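Local atomic coordinates of GH127 beta-L-arabinofuranoside (Geobacillus stearothermophilus, PDB entry 4QK0), a protein that probably hydrolyses beta-L-arabinofuranosidic bonds as a family 127 glycoside hydrolase, releasing L-arabinose from arabinose-containing saccharides. Residues Leu135-Glu140 and Glu239-Asp244; Gly264-Ala269 and Gly308-Ser313; His139-Ala144 and Asp172-Val177; Pro186-His191 and His250-Pro255. All coordinates share one frame; numbering follows the deposited sequence.

Interaction 1 (Leu135-Glu140 and Glu239-Asp244); sequences LRDNHE and EPFWYD
F241 leans one corner of its ring over a face of the R136 guanidinium, with CD1 above the middle of the group, 3.8 Å from its plane. The neighbouring CE1 reaches R136 NE at 3.8 Å. With the two planes 50° apart, the ring meets the cation on a slant and is not laid flat against it. D137 joins from the ring's edge, near its plane, where OD1 stands 4.2 Å from F241 CE1.

Behind this first shell R136 and D137 form a side-on salt bridge. R136 NE gives a nearly straight bond to D137 OD1 (2.9 Å), arriving from above the carboxylate plane, and R136 NH2 takes the syn lone pair of D137 OD2 (2.8 Å). The R136 chain, extended until it bends at chi3 (63°), turns its guanidinium edge to the acid. Both segments are loops of the helical catalytic domain, an (alpha/alpha)6 barrel in this family, and 135-140 leads into helix 140-158. Replacing R136 by an alanine would probably leave D137 without its charged mate and uncover the corner of the F241 ring.

Farther out, E237 forms a salt bridge with R136 NH1, and W242 CD1 lies over a face of F241, offset toward its rim. H139, the N-cap residue of helix 140-158, donates from ND1 to D137 O at 2.7 Å, tying down the turn that carries the acid.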
loop_
_atom_site.group_PDB
_atom_site.type_symbol
_atom_site.label_atom_id
_atom_site.label_comp_id
_atom_site.label_asym_id
_atom_site.label_seq_id
_atom_site.Cartn_x
_atom_site.Cartn_y
_atom_site.Cartn_z
ATOM N N LEU A 135 -8.788 -30.715 -1.064
ATOM C CA LEU A 135 -8.769 -30.249 0.326
ATOM C C LEU A 135 -8.086 -28.915 0.452
ATOM O O LEU A 135 -8.357 -28.169 1.388
ATOM C CB LEU A 135 -8.045 -31.289 1.217
ATOM C CG LEU A 135 -8.866 -32.508 1.723
ATOM C CD1 LEU A 135 -9.923 -32.035 2.684
ATOM C CD2 LEU A 135 -9.517 -33.279 0.579
ATOM N N ARG A 136 -7.164 -28.624 -0.445
ATOM C CA ARG A 136 -6.431 -27.342 -0.391
ATOM C C ARG A 136 -7.405 -26.167 -0.509
ATOM O O ARG A 136 -7.274 -25.203 0.216
ATOM C CB ARG A 136 -5.408 -27.243 -1.517
ATOM C CG ARG A 136 -4.464 -26.068 -1.338
ATOM C CD ARG A 136 -3.651 -25.800 -2.601
ATOM N NE ARG A 136 -4.520 -25.429 -3.683
ATOM C CZ ARG A 136 -4.190 -25.445 -4.969
ATOM N NH1 ARG A 136 -2.981 -25.826 -5.331
ATOM N NH2 ARG A 136 -5.106 -25.111 -5.904
ATOM N N ASP A 137 -8.410 -26.302 -1.372
ATOM C CA ASP A 137 -9.299 -25.189 -1.683
ATOM C C ASP A 137 -10.746 -25.360 -1.299
ATOM O O ASP A 137 -11.396 -24.361 -1.029
ATOM C CB ASP A 137 -9.316 -24.915 -3.210
ATOM C CG ASP A 137 -7.929 -24.614 -3.772
ATOM O OD1 ASP A 137 -7.056 -24.107 -3.027
ATOM O OD2 ASP A 137 -7.729 -24.904 -4.960
ATOM N N ASN A 138 -11.290 -26.578 -1.317
ATOM C CA ASN A 138 -12.755 -26.680 -1.249
ATOM C C ASN A 138 -13.418 -26.884 0.133
ATOM O O ASN A 138 -14.628 -27.090 0.188
ATOM C CB ASN A 138 -13.246 -27.654 -2.261
ATOM C CG ASN A 138 -12.993 -27.181 -3.677
ATOM O OD1 ASN A 138 -12.559 -26.071 -3.902
ATOM N ND2 ASN A 138 -13.261 -28.028 -4.621
ATOM N N HIS A 139 -12.672 -26.728 1.228
ATOM C CA HIS A 139 -13.252 -26.453 2.562
ATOM C C HIS A 139 -14.192 -27.537 3.153
ATOM O O HIS A 139 -14.979 -27.260 4.032
ATOM C CB HIS A 139 -14.024 -25.142 2.524
ATOM C CG HIS A 139 -13.171 -23.927 2.459
ATOM N ND1 HIS A 139 -12.354 -23.656 1.381
ATOM C CD2 HIS A 139 -13.095 -22.849 3.274
ATOM C CE1 HIS A 139 -11.796 -22.466 1.548
ATOM N NE2 HIS A 139 -12.198 -21.981 2.711
ATOM N N GLU A 140 -14.102 -28.755 2.646
ATOM C CA GLU A 140 -14.938 -29.862 3.098
ATOM C C GLU A 140 -14.835 -30.052 4.596
ATOM O O GLU A 140 -15.861 -30.087 5.316
ATOM C CB GLU A 140 -14.566 -31.152 2.379
ATOM C CG GLU A 140 -15.117 -31.285 0.976
ATOM C CD GLU A 140 -14.451 -32.439 0.202
ATOM O OE1 GLU A 140 -15.154 -33.449 -0.126
ATOM O OE2 GLU A 140 -13.232 -32.305 -0.084
ATOM N N GLU A 239 -0.624 -24.960 -12.733
ATOM C CA GLU A 239 -0.517 -23.515 -12.394
ATOM C C GLU A 239 0.148 -23.313 -11.032
ATOM O O GLU A 239 -0.115 -24.060 -10.081
ATOM C CB GLU A 239 -1.887 -22.809 -12.365
ATOM C CG GLU A 239 -2.597 -22.669 -13.702
ATOM C CD GLU A 239 -3.049 -23.999 -14.301
ATOM O OE1 GLU A 239 -3.197 -24.058 -15.537
ATOM O OE2 GLU A 239 -3.238 -24.996 -13.565
ATOM N N PRO A 240 1.009 -22.290 -10.927
ATOM C CA PRO A 240 1.568 -22.024 -9.595
ATOM C C PRO A 240 0.467 -21.501 -8.650
ATOM O O PRO A 240 -0.533 -20.907 -9.093
ATOM C CB PRO A 240 2.664 -20.977 -9.862
ATOM C CG PRO A 240 2.387 -20.404 -11.227
ATOM C CD PRO A 240 1.395 -21.283 -11.943
ATOM N N PHE A 241 0.599 -21.772 -7.360
ATOM C CA PHE A 241 -0.383 -21.230 -6.411
ATOM C C PHE A 241 -0.359 -19.664 -6.471
ATOM O O PHE A 241 0.707 -19.075 -6.532
ATOM C CB PHE A 241 -0.141 -21.789 -4.982
ATOM C CG PHE A 241 -1.286 -21.509 -4.034
ATOM C CD1 PHE A 241 -2.536 -22.059 -4.264
ATOM C CD2 PHE A 241 -1.119 -20.673 -2.945
ATOM C CE1 PHE A 241 -3.616 -21.761 -3.427
ATOM C CE2 PHE A 241 -2.163 -20.388 -2.112
ATOM C CZ PHE A 241 -3.430 -20.932 -2.353
ATOM N N TRP A 242 -1.526 -19.014 -6.473
ATOM C CA TRP A 242 -1.595 -17.548 -6.596
ATOM C C TRP A 242 -0.812 -16.806 -5.497
ATOM O O TRP A 242 -0.249 -15.745 -5.768
ATOM C CB TRP A 242 -3.044 -17.042 -6.645
ATOM C CG TRP A 242 -3.838 -17.318 -5.390
ATOM C CD1 TRP A 242 -4.566 -18.458 -5.113
ATOM C CD2 TRP A 242 -3.962 -16.478 -4.232
ATOM N NE1 TRP A 242 -5.119 -18.380 -3.862
ATOM C CE2 TRP A 242 -4.767 -17.188 -3.285
ATOM C CE3 TRP A 242 -3.445 -15.219 -3.884
ATOM C CZ2 TRP A 242 -5.123 -16.644 -2.036
ATOM C CZ3 TRP A 242 -3.784 -14.673 -2.620
ATOM C CH2 TRP A 242 -4.617 -15.388 -1.717
ATOM N N TYR A 243 -0.786 -17.336 -4.267
ATOM C CA TYR A 243 -0.096 -16.644 -3.171
ATOM C C TYR A 243 1.390 -16.919 -3.246
ATOM O O TYR A 243 1.816 -18.058 -3.284
ATOM C CB TYR A 243 -0.635 -17.097 -1.824
ATOM C CG TYR A 243 -0.051 -16.411 -0.609
ATOM C CD1 TYR A 243 -0.515 -15.173 -0.189
ATOM C CD2 TYR A 243 0.905 -17.038 0.169
ATOM C CE1 TYR A 243 -0.000 -14.540 0.941
ATOM C CE2 TYR A 243 1.415 -16.426 1.306
ATOM C CZ TYR A 243 0.969 -15.165 1.687
ATOM O OH TYR A 243 1.479 -14.565 2.828
ATOM N N ASP A 244 2.171 -15.853 -3.251
ATOM C CA ASP A 244 3.626 -15.934 -3.510
ATOM C C ASP A 244 4.378 -16.820 -2.507
ATOM O O ASP A 244 5.273 -17.550 -2.889
ATOM C CB ASP A 244 4.256 -14.509 -3.541
ATOM C CG ASP A 244 3.788 -13.674 -4.763
ATOM O OD1 ASP A 244 2.646 -13.865 -5.267
ATOM O OD2 ASP A 244 4.567 -12.819 -5.218
#

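Interaction 2 (Gly264-Ala269 and Gly308-Ser313); sequences GHAVRA and GGVGSS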
loop_
_atom_site.group_PDB
_atom_site.type_symbol
_atom_site.label_atom_id
_atom_site.label_comp_id
_atom_site.label_asym_id
_atom_site.label_seq_id
_atom_site.Cartn_x
_atom_site.Cartn_y
_atom_site.Cartn_z
ATOM N N GLY A 264 1.125 -16.241 6.804
ATOM C CA GLY A 264 0.003 -16.616 5.999
ATOM C C GLY A 264 -1.289 -15.990 6.436
ATOM O O GLY A 264 -1.317 -15.009 7.142
ATOM N N HIS A 265 -2.372 -16.596 5.969
ATOM C CA HIS A 265 -3.728 -16.117 6.236
ATOM C C HIS A 265 -4.002 -16.152 7.731
ATOM O O HIS A 265 -3.801 -17.195 8.372
ATOM C CB HIS A 265 -4.696 -17.052 5.482
ATOM C CG HIS A 265 -6.094 -16.570 5.458
ATOM N ND1 HIS A 265 -6.967 -16.775 6.501
ATOM C CD2 HIS A 265 -6.779 -15.868 4.522
ATOM C CE1 HIS A 265 -8.121 -16.197 6.219
ATOM N NE2 HIS A 265 -8.027 -15.634 5.028
ATOM N N ALA A 266 -4.496 -15.040 8.284
ATOM C CA ALA A 266 -4.558 -14.872 9.690
ATOM C C ALA A 266 -5.609 -15.721 10.380
ATOM O O ALA A 266 -5.328 -16.230 11.454
ATOM C CB ALA A 266 -4.752 -13.435 10.074
ATOM N N VAL A 267 -6.809 -15.853 9.800
ATOM C CA VAL A 267 -7.841 -16.655 10.426
ATOM C C VAL A 267 -7.428 -18.127 10.429
ATOM O O VAL A 267 -7.554 -18.814 11.442
ATOM C CB VAL A 267 -9.195 -16.525 9.714
ATOM C CG1 VAL A 267 -10.248 -17.268 10.485
ATOM C CG2 VAL A 267 -9.631 -15.047 9.604
ATOM N N ARG A 268 -6.927 -18.597 9.312
ATOM C CA ARG A 268 -6.415 -19.936 9.188
ATOM C C ARG A 268 -5.383 -20.199 10.293
ATOM O O ARG A 268 -5.453 -21.218 11.022
ATOM C CB ARG A 268 -5.761 -20.159 7.845
ATOM C CG ARG A 268 -6.729 -20.426 6.718
ATOM C CD ARG A 268 -6.004 -20.615 5.368
ATOM N NE ARG A 268 -6.893 -21.032 4.297
ATOM C CZ ARG A 268 -7.789 -20.246 3.703
ATOM N NH1 ARG A 268 -7.902 -18.988 4.047
ATOM N NH2 ARG A 268 -8.604 -20.751 2.797
ATOM N N ALA A 269 -4.448 -19.277 10.464
ATOM C CA ALA A 269 -3.392 -19.470 11.434
ATOM C C ALA A 269 -3.958 -19.577 12.842
ATOM O O ALA A 269 -3.507 -20.418 13.634
ATOM C CB ALA A 269 -2.373 -18.332 11.362
ATOM N N GLY A 308 -6.190 -5.222 18.843
ATOM C CA GLY A 308 -6.374 -6.656 18.800
ATOM C C GLY A 308 -6.543 -7.171 17.381
ATOM O O GLY A 308 -6.696 -8.340 17.160
ATOM N N GLY A 309 -6.394 -6.307 16.388
ATOM C CA GLY A 309 -6.399 -6.758 15.006
ATOM C C GLY A 309 -5.164 -7.529 14.640
ATOM O O GLY A 309 -4.085 -7.257 15.147
ATOM N N VAL A 310 -5.311 -8.462 13.715
ATOM C CA VAL A 310 -4.177 -9.166 13.172
ATOM C C VAL A 310 -4.378 -9.342 11.685
ATOM O O VAL A 310 -5.503 -9.522 11.198
ATOM C CB VAL A 310 -3.971 -10.557 13.806
ATOM C CG1 VAL A 310 -3.458 -10.449 15.226
ATOM C CG2 VAL A 310 -5.284 -11.267 13.887
ATOM N N GLY A 311 -3.276 -9.287 10.941
ATOM C CA GLY A 311 -3.326 -9.343 9.486
ATOM C C GLY A 311 -2.985 -7.959 8.949
ATOM O O GLY A 311 -3.773 -7.044 9.073
ATOM N N SER A 312 -1.804 -7.824 8.379
ATOM C CA SER A 312 -1.284 -6.525 7.964
ATOM C C SER A 312 -1.241 -6.361 6.442
ATOM O O SER A 312 -0.801 -5.351 5.981
ATOM C CB SER A 312 0.137 -6.352 8.531
ATOM O OG SER A 312 0.965 -7.392 8.025
ATOM N N SER A 313 -1.633 -7.374 5.699
ATOM C CA SER A 313 -1.597 -7.353 4.260
ATOM C C SER A 313 -2.905 -7.871 3.656
ATOM O O SER A 313 -3.318 -8.984 3.941
ATOM C CB SER A 313 -0.431 -8.181 3.733
ATOM O OG SER A 313 -0.512 -8.433 2.320
#
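A266, in the first turn of helix 266-283, makes a small, buried van der Waals contact with V310 and G311 of the loop leading to strand 318-319, with no hydrogen bond between the two segments. Its methyl carbon CB points at the loop and lies 4.1 Å from V310 O and 4.4 Å from V310 CG2. The same CB is 4.4 Å from G311 CA. A beta carbon on G311 would point toward that methyl; what favours glycine is the backbone (phi 109°), which would press such a carbon against the preceding carbonyl oxygen.

The site lies in the helical catalytic domain, where the short strand 264-265 pairs antiparallel with 318-319 and runs straight into the helix. F319 of strand 318-319 and A336 of helix 334-350 each touch both A266 and V310, closing the apolar patch around them. S312 and S313 together face S318 in a classic beta bulge.

At the helix start H265 is the N-cap: its ND1 accepts a long, weak but straight bond from R268 N (3.4 Å). The extended R268 chain sets NH1 over the centre of the H265 ring, 3.2 Å above its plane, while E317 OE2 is hydrogen-bonded to H265 NE2. S312 O accepts a hydrogen bond from R394 of the second subunit.

Interaction 3 (His139-Ala144 and Asp172-Val177); sequences HELYCA and DYIGTV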
loop_
_atom_site.group_PDB
_atom_site.type_symbol
_atom_site.label_atom_id
_atom_site.label_comp_id
_atom_site.label_asym_id
_atom_site.label_seq_id
_atom_site.Cartn_x
_atom_site.Cartn_y
_atom_site.Cartn_z
ATOM N N HIS A 139 -12.672 -26.728 1.228
ATOM C CA HIS A 139 -13.252 -26.453 2.562
ATOM C C HIS A 139 -14.192 -27.537 3.153
ATOM O O HIS A 139 -14.979 -27.260 4.032
ATOM C CB HIS A 139 -14.024 -25.142 2.524
ATOM C CG HIS A 139 -13.171 -23.927 2.459
ATOM N ND1 HIS A 139 -12.354 -23.656 1.381
ATOM C CD2 HIS A 139 -13.095 -22.849 3.274
ATOM C CE1 HIS A 139 -11.796 -22.466 1.548
ATOM N NE2 HIS A 139 -12.198 -21.981 2.711
ATOM N N GLU A 140 -14.102 -28.755 2.646
ATOM C CA GLU A 140 -14.938 -29.862 3.098
ATOM C C GLU A 140 -14.835 -30.052 4.596
ATOM O O GLU A 140 -15.861 -30.087 5.316
ATOM C CB GLU A 140 -14.566 -31.152 2.379
ATOM C CG GLU A 140 -15.117 -31.285 0.976
ATOM C CD GLU A 140 -14.451 -32.439 0.202
ATOM O OE1 GLU A 140 -15.154 -33.449 -0.126
ATOM O OE2 GLU A 140 -13.232 -32.305 -0.084
ATOM N N LEU A 141 -13.595 -30.176 5.095
ATOM C CA LEU A 141 -13.381 -30.375 6.537
ATOM C C LEU A 141 -13.726 -29.115 7.329
ATOM O O LEU A 141 -14.230 -29.186 8.451
ATOM C CB LEU A 141 -11.951 -30.828 6.829
ATOM C CG LEU A 141 -11.600 -32.137 6.179
ATOM C CD1 LEU A 141 -10.168 -32.485 6.496
ATOM C CD2 LEU A 141 -12.524 -33.278 6.613
ATOM N N TYR A 142 -13.431 -27.962 6.746
ATOM C CA TYR A 142 -13.813 -26.692 7.335
ATOM C C TYR A 142 -15.310 -26.631 7.560
ATOM O O TYR A 142 -15.778 -26.252 8.654
ATOM C CB TYR A 142 -13.326 -25.551 6.414
ATOM C CG TYR A 142 -13.802 -24.166 6.713
ATOM C CD1 TYR A 142 -14.982 -23.706 6.192
ATOM C CD2 TYR A 142 -13.049 -23.293 7.477
ATOM C CE1 TYR A 142 -15.428 -22.412 6.460
ATOM C CE2 TYR A 142 -13.474 -22.012 7.738
ATOM C CZ TYR A 142 -14.668 -21.580 7.211
ATOM O OH TYR A 142 -15.072 -20.316 7.462
ATOM N N CYS A 143 -16.086 -26.962 6.545
ATOM C CA CYS A 143 -17.568 -26.973 6.738
ATOM C C CYS A 143 -17.992 -28.008 7.772
ATOM O O CYS A 143 -18.820 -27.732 8.609
ATOM C CB CYS A 143 -18.315 -27.205 5.400
ATOM S SG CYS A 143 -18.146 -25.814 4.233
ATOM N N ALA A 144 -17.377 -29.188 7.726
ATOM C CA ALA A 144 -17.682 -30.238 8.701
ATOM C C ALA A 144 -17.371 -29.754 10.102
ATOM O O ALA A 144 -18.185 -29.883 11.010
ATOM C CB ALA A 144 -16.884 -31.475 8.396
ATOM N N ASP A 172 -17.019 -39.631 12.359
ATOM C CA ASP A 172 -16.539 -41.028 12.236
ATOM C C ASP A 172 -16.145 -41.331 10.816
ATOM O O ASP A 172 -15.086 -41.945 10.587
ATOM C CB ASP A 172 -17.617 -42.057 12.684
ATOM C CG ASP A 172 -18.014 -41.903 14.153
ATOM O OD1 ASP A 172 -17.238 -41.345 14.962
ATOM O OD2 ASP A 172 -19.157 -42.303 14.474
ATOM N N TYR A 173 -16.981 -40.934 9.851
ATOM C CA TYR A 173 -16.637 -41.175 8.442
ATOM C C TYR A 173 -15.315 -40.488 8.117
ATOM O O TYR A 173 -14.389 -41.100 7.520
ATOM C CB TYR A 173 -17.760 -40.702 7.511
ATOM C CG TYR A 173 -17.378 -40.770 6.060
ATOM C CD1 TYR A 173 -16.926 -41.939 5.489
ATOM C CD2 TYR A 173 -17.403 -39.604 5.255
ATOM C CE1 TYR A 173 -16.510 -41.967 4.165
ATOM C CE2 TYR A 173 -16.985 -39.616 3.930
ATOM C CZ TYR A 173 -16.531 -40.760 3.392
ATOM O OH TYR A 173 -16.134 -40.758 2.069
ATOM N N ILE A 174 -15.174 -39.233 8.549
ATOM C CA ILE A 174 -13.928 -38.495 8.277
ATOM C C ILE A 174 -12.692 -39.261 8.827
ATOM O O ILE A 174 -11.646 -39.322 8.216
ATOM C CB ILE A 174 -14.014 -37.086 8.885
ATOM C CG1 ILE A 174 -14.988 -36.227 8.055
ATOM C CG2 ILE A 174 -12.622 -36.429 8.987
ATOM C CD1 ILE A 174 -15.369 -34.964 8.760
ATOM N N GLY A 175 -12.874 -39.840 10.000
ATOM C CA GLY A 175 -11.858 -40.683 10.655
ATOM C C GLY A 175 -11.468 -41.904 9.862
ATOM O O GLY A 175 -10.339 -42.315 9.910
ATOM N N THR A 176 -12.405 -42.473 9.090
ATOM C CA THR A 176 -12.039 -43.586 8.234
ATOM C C THR A 176 -11.274 -43.110 7.034
ATOM O O THR A 176 -10.428 -43.835 6.517
ATOM C CB THR A 176 -13.245 -44.437 7.760
ATOM O OG1 THR A 176 -14.111 -43.674 6.904
ATOM C CG2 THR A 176 -14.073 -44.980 8.977
ATOM N N VAL A 177 -11.592 -41.924 6.557
ATOM C CA VAL A 177 -11.023 -41.456 5.295
ATOM C C VAL A 177 -9.615 -40.900 5.479
ATOM O O VAL A 177 -8.733 -41.166 4.655
ATOM C CB VAL A 177 -11.875 -40.360 4.695
ATOM C CG1 VAL A 177 -11.162 -39.716 3.526
ATOM C CG2 VAL A 177 -13.192 -40.940 4.241
#
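Apolar contacts carry the meeting of I174 with L141 and A144, and no hydrogen bond crosses. The tip of I174, CD1, touches both partners, 3.8 Å from A144 CB and 3.9 Å from L141 CD2. The I174 branch methyl CG2 is also 3.9 Å from L141 CD2, so that one leucine methyl sits against both branches of the isoleucine. With CG1 anti to the carbonyl carbon (chi1 -72°) and the chain extended beyond it, I174 sends CD1 across to the facing helix. A valine at I174 would lack this tip and would probably open a gap beside the A144 methyl.

Helices 140-158 and 162-177 follow each other in the chain and pack through these side chains in the all-helical barrel of the GH127 catalytic domain. F217 of helix 208-220 touches both L141 and I174, and L213 of the same helix also lies on I174.

Hydrogen bonds act within each helix. A144 N donates to E140 O at 3.0 Å, and C143 N to H139 O at 2.8 Å. Near the end of helix 162-177, T176 OG1 donates to Y173 O at 2.7 Å, in the carbonyl plane on a lone pair, while V177 N gives that same oxygen a second bond.

Interaction 4 (Pro186-His191 and His250-Pro255); sequences PGYDGH and HQAHIP
A backbone oxygen meets a carbon at the edge of an imidazole: G190 O lies near the plane of the H250 ring, 3.2 Å from CD2. It is close to H250 CB too, at 3.7 Å, so the carbonyl lies along the root of the side chain as well as its ring. H250 holds its ring there with CG anti to the carbonyl carbon (chi1 -45°). CD2 also comes to 3.7 Å from G190 CA. A beta carbon at G190 would lie only about 3.3 Å from H250 CD2, a tight fit that makes the bare glycine well suited.

A second, apolar touch lies farther along: Y188 CE1 meets the A252 methyl CB at 4.2 Å, obliquely to the tyrosine ring.

The loop 186-191 is shaped by an Asx turn, in which D189 OD1 accepts from H191 N at 2.7 Å on the anti side of the carboxylate. The other oxygen, D189 OD2, accepts from Y142 N near the start of helix 140-158. R221 NH2 bonds to D189 O and to H250 O, bridging the two loops of the helical catalytic domain.

G190 O also accepts a hydrogen bond from R268 NE. That donor meets the hydrogen-bonding need of this buried oxygen, the H250 C-H edge probably adds a weak attraction, and the two loops are probably held together more by shape and by the bonds R221 makes to both than by any direct bond.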
loop_
_atom_site.group_PDB
_atom_site.type_symbol
_atom_site.label_atom_id
_atom_site.label_comp_id
_atom_site.label_asym_id
_atom_site.label_seq_id
_atom_site.Cartn_x
_atom_site.Cartn_y
_atom_site.Cartn_z
ATOM N N PRO A 186 -3.541 -39.129 3.491
ATOM C CA PRO A 186 -2.690 -38.455 4.469
ATOM C C PRO A 186 -2.821 -36.928 4.357
ATOM O O PRO A 186 -1.832 -36.194 4.222
ATOM C CB PRO A 186 -1.286 -38.944 4.091
ATOM C CG PRO A 186 -1.355 -39.076 2.622
ATOM C CD PRO A 186 -2.781 -39.515 2.297
ATOM N N GLY A 187 -4.069 -36.476 4.455
ATOM C CA GLY A 187 -4.436 -35.133 4.119
ATOM C C GLY A 187 -4.945 -34.340 5.285
ATOM O O GLY A 187 -5.015 -34.818 6.422
ATOM N N TYR A 188 -5.386 -33.148 4.947
ATOM C CA TYR A 188 -5.885 -32.148 5.898
ATOM C C TYR A 188 -6.441 -30.940 5.081
ATOM O O TYR A 188 -6.175 -30.867 3.900
ATOM C CB TYR A 188 -4.744 -31.719 6.833
ATOM C CG TYR A 188 -3.405 -31.542 6.194
ATOM C CD1 TYR A 188 -3.095 -30.378 5.478
ATOM C CD2 TYR A 188 -2.415 -32.537 6.280
ATOM C CE1 TYR A 188 -1.864 -30.213 4.871
ATOM C CE2 TYR A 188 -1.180 -32.366 5.666
ATOM C CZ TYR A 188 -0.906 -31.200 4.973
ATOM O OH TYR A 188 0.343 -31.002 4.401
ATOM N N ASP A 189 -7.192 -30.021 5.690
ATOM C CA ASP A 189 -7.903 -28.959 4.944
ATOM C C ASP A 189 -7.003 -27.738 4.814
ATOM O O ASP A 189 -6.191 -27.421 5.701
ATOM C CB ASP A 189 -9.223 -28.573 5.623
ATOM C CG ASP A 189 -10.224 -27.822 4.675
ATOM O OD1 ASP A 189 -9.897 -26.733 4.156
ATOM O OD2 ASP A 189 -11.352 -28.308 4.522
ATOM N N GLY A 190 -7.126 -27.092 3.656
ATOM C CA GLY A 190 -6.457 -25.827 3.369
ATOM C C GLY A 190 -6.895 -24.747 4.300
ATOM O O GLY A 190 -6.167 -23.787 4.551
ATOM N N HIS A 191 -8.062 -24.935 4.896
ATOM C CA HIS A 191 -8.497 -24.037 5.931
ATOM C C HIS A 191 -8.773 -24.785 7.219
ATOM O O HIS A 191 -9.808 -25.437 7.363
ATOM C CB HIS A 191 -9.747 -23.272 5.500
ATOM C CG HIS A 191 -9.993 -22.031 6.284
ATOM N ND1 HIS A 191 -9.877 -21.976 7.655
ATOM C CD2 HIS A 191 -10.362 -20.779 5.888
ATOM C CE1 HIS A 191 -10.163 -20.750 8.075
ATOM N NE2 HIS A 191 -10.439 -20.004 7.016
ATOM N N HIS A 250 -1.446 -21.354 3.924
ATOM C CA HIS A 250 -2.205 -22.343 4.738
ATOM C C HIS A 250 -1.433 -22.848 5.990
ATOM O O HIS A 250 -1.891 -23.762 6.657
ATOM C CB HIS A 250 -2.497 -23.594 3.924
ATOM C CG HIS A 250 -2.984 -23.331 2.552
ATOM N ND1 HIS A 250 -2.131 -23.193 1.472
ATOM C CD2 HIS A 250 -4.237 -23.213 2.058
ATOM C CE1 HIS A 250 -2.838 -22.968 0.377
ATOM N NE2 HIS A 250 -4.115 -23.029 0.694
ATOM N N GLN A 251 -0.278 -22.254 6.282
ATOM C CA GLN A 251 0.597 -22.707 7.364
ATOM C C GLN A 251 0.882 -24.224 7.262
ATOM O O GLN A 251 0.939 -24.915 8.268
ATOM C CB GLN A 251 0.021 -22.349 8.747
ATOM C CG GLN A 251 -0.232 -20.850 8.937
ATOM C CD GLN A 251 -1.577 -20.366 8.385
ATOM O OE1 GLN A 251 -2.524 -21.149 8.249
ATOM N NE2 GLN A 251 -1.660 -19.079 8.071
ATOM N N ALA A 252 1.079 -24.672 6.034
ATOM C CA ALA A 252 1.384 -26.021 5.704
ATOM C C ALA A 252 2.748 -26.119 5.039
ATOM O O ALA A 252 3.004 -27.061 4.295
ATOM C CB ALA A 252 0.321 -26.580 4.789
ATOM N N HIS A 253 3.645 -25.170 5.328
ATOM C CA HIS A 253 4.990 -25.103 4.720
ATOM C C HIS A 253 5.986 -26.011 5.461
ATOM O O HIS A 253 6.881 -26.596 4.854
ATOM C CB HIS A 253 5.514 -23.662 4.669
ATOM C CG HIS A 253 5.439 -22.946 5.976
ATOM N ND1 HIS A 253 4.261 -22.800 6.673
ATOM C CD2 HIS A 253 6.377 -22.259 6.680
ATOM C CE1 HIS A 253 4.486 -22.111 7.781
ATOM N NE2 HIS A 253 5.765 -21.777 7.811
ATOM N N ILE A 254 5.798 -26.143 6.761
ATOM C CA ILE A 254 6.621 -26.981 7.624
ATOM C C ILE A 254 5.764 -27.435 8.802
ATOM O O ILE A 254 4.738 -26.856 9.072
ATOM C CB ILE A 254 7.836 -26.200 8.207
ATOM C CG1 ILE A 254 7.358 -25.021 9.078
ATOM C CG2 ILE A 254 8.759 -25.731 7.107
ATOM C CD1 ILE A 254 8.465 -24.041 9.471
ATOM N N PRO A 255 6.222 -28.443 9.543
ATOM C CA PRO A 255 5.397 -28.931 10.602
ATOM C C PRO A 255 5.162 -27.892 11.673
ATOM O O PRO A 255 6.004 -27.031 11.894
ATOM C CB PRO A 255 6.189 -30.159 11.121
ATOM C CG PRO A 255 6.976 -30.642 9.924
ATOM C CD PRO A 255 7.365 -29.340 9.246
#

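Interactions 2, 3 and 4 are buried, whereas interaction 1 is partly exposed and the most highly charged. All four lie in the GH127 catalytic domain. Interactions 1 and 3 share H139 and E140, where the loop 135-140 becomes helix 140-158; L135 CD1 and L141 CD1 touch at 3.8 Å. Interaction 4 ties to both: its G190 N probably donates to L135 O (2.8 Å), and its D189 OD2 accepts from Y142 N. It also links to interaction 2 through Q251 NE2 and H265 O. The chemistry follows place: aliphatic side chains between helices in interaction 3, a methyl against valine and glycine in interaction 2, an imidazole edge at a carbonyl in interaction 4.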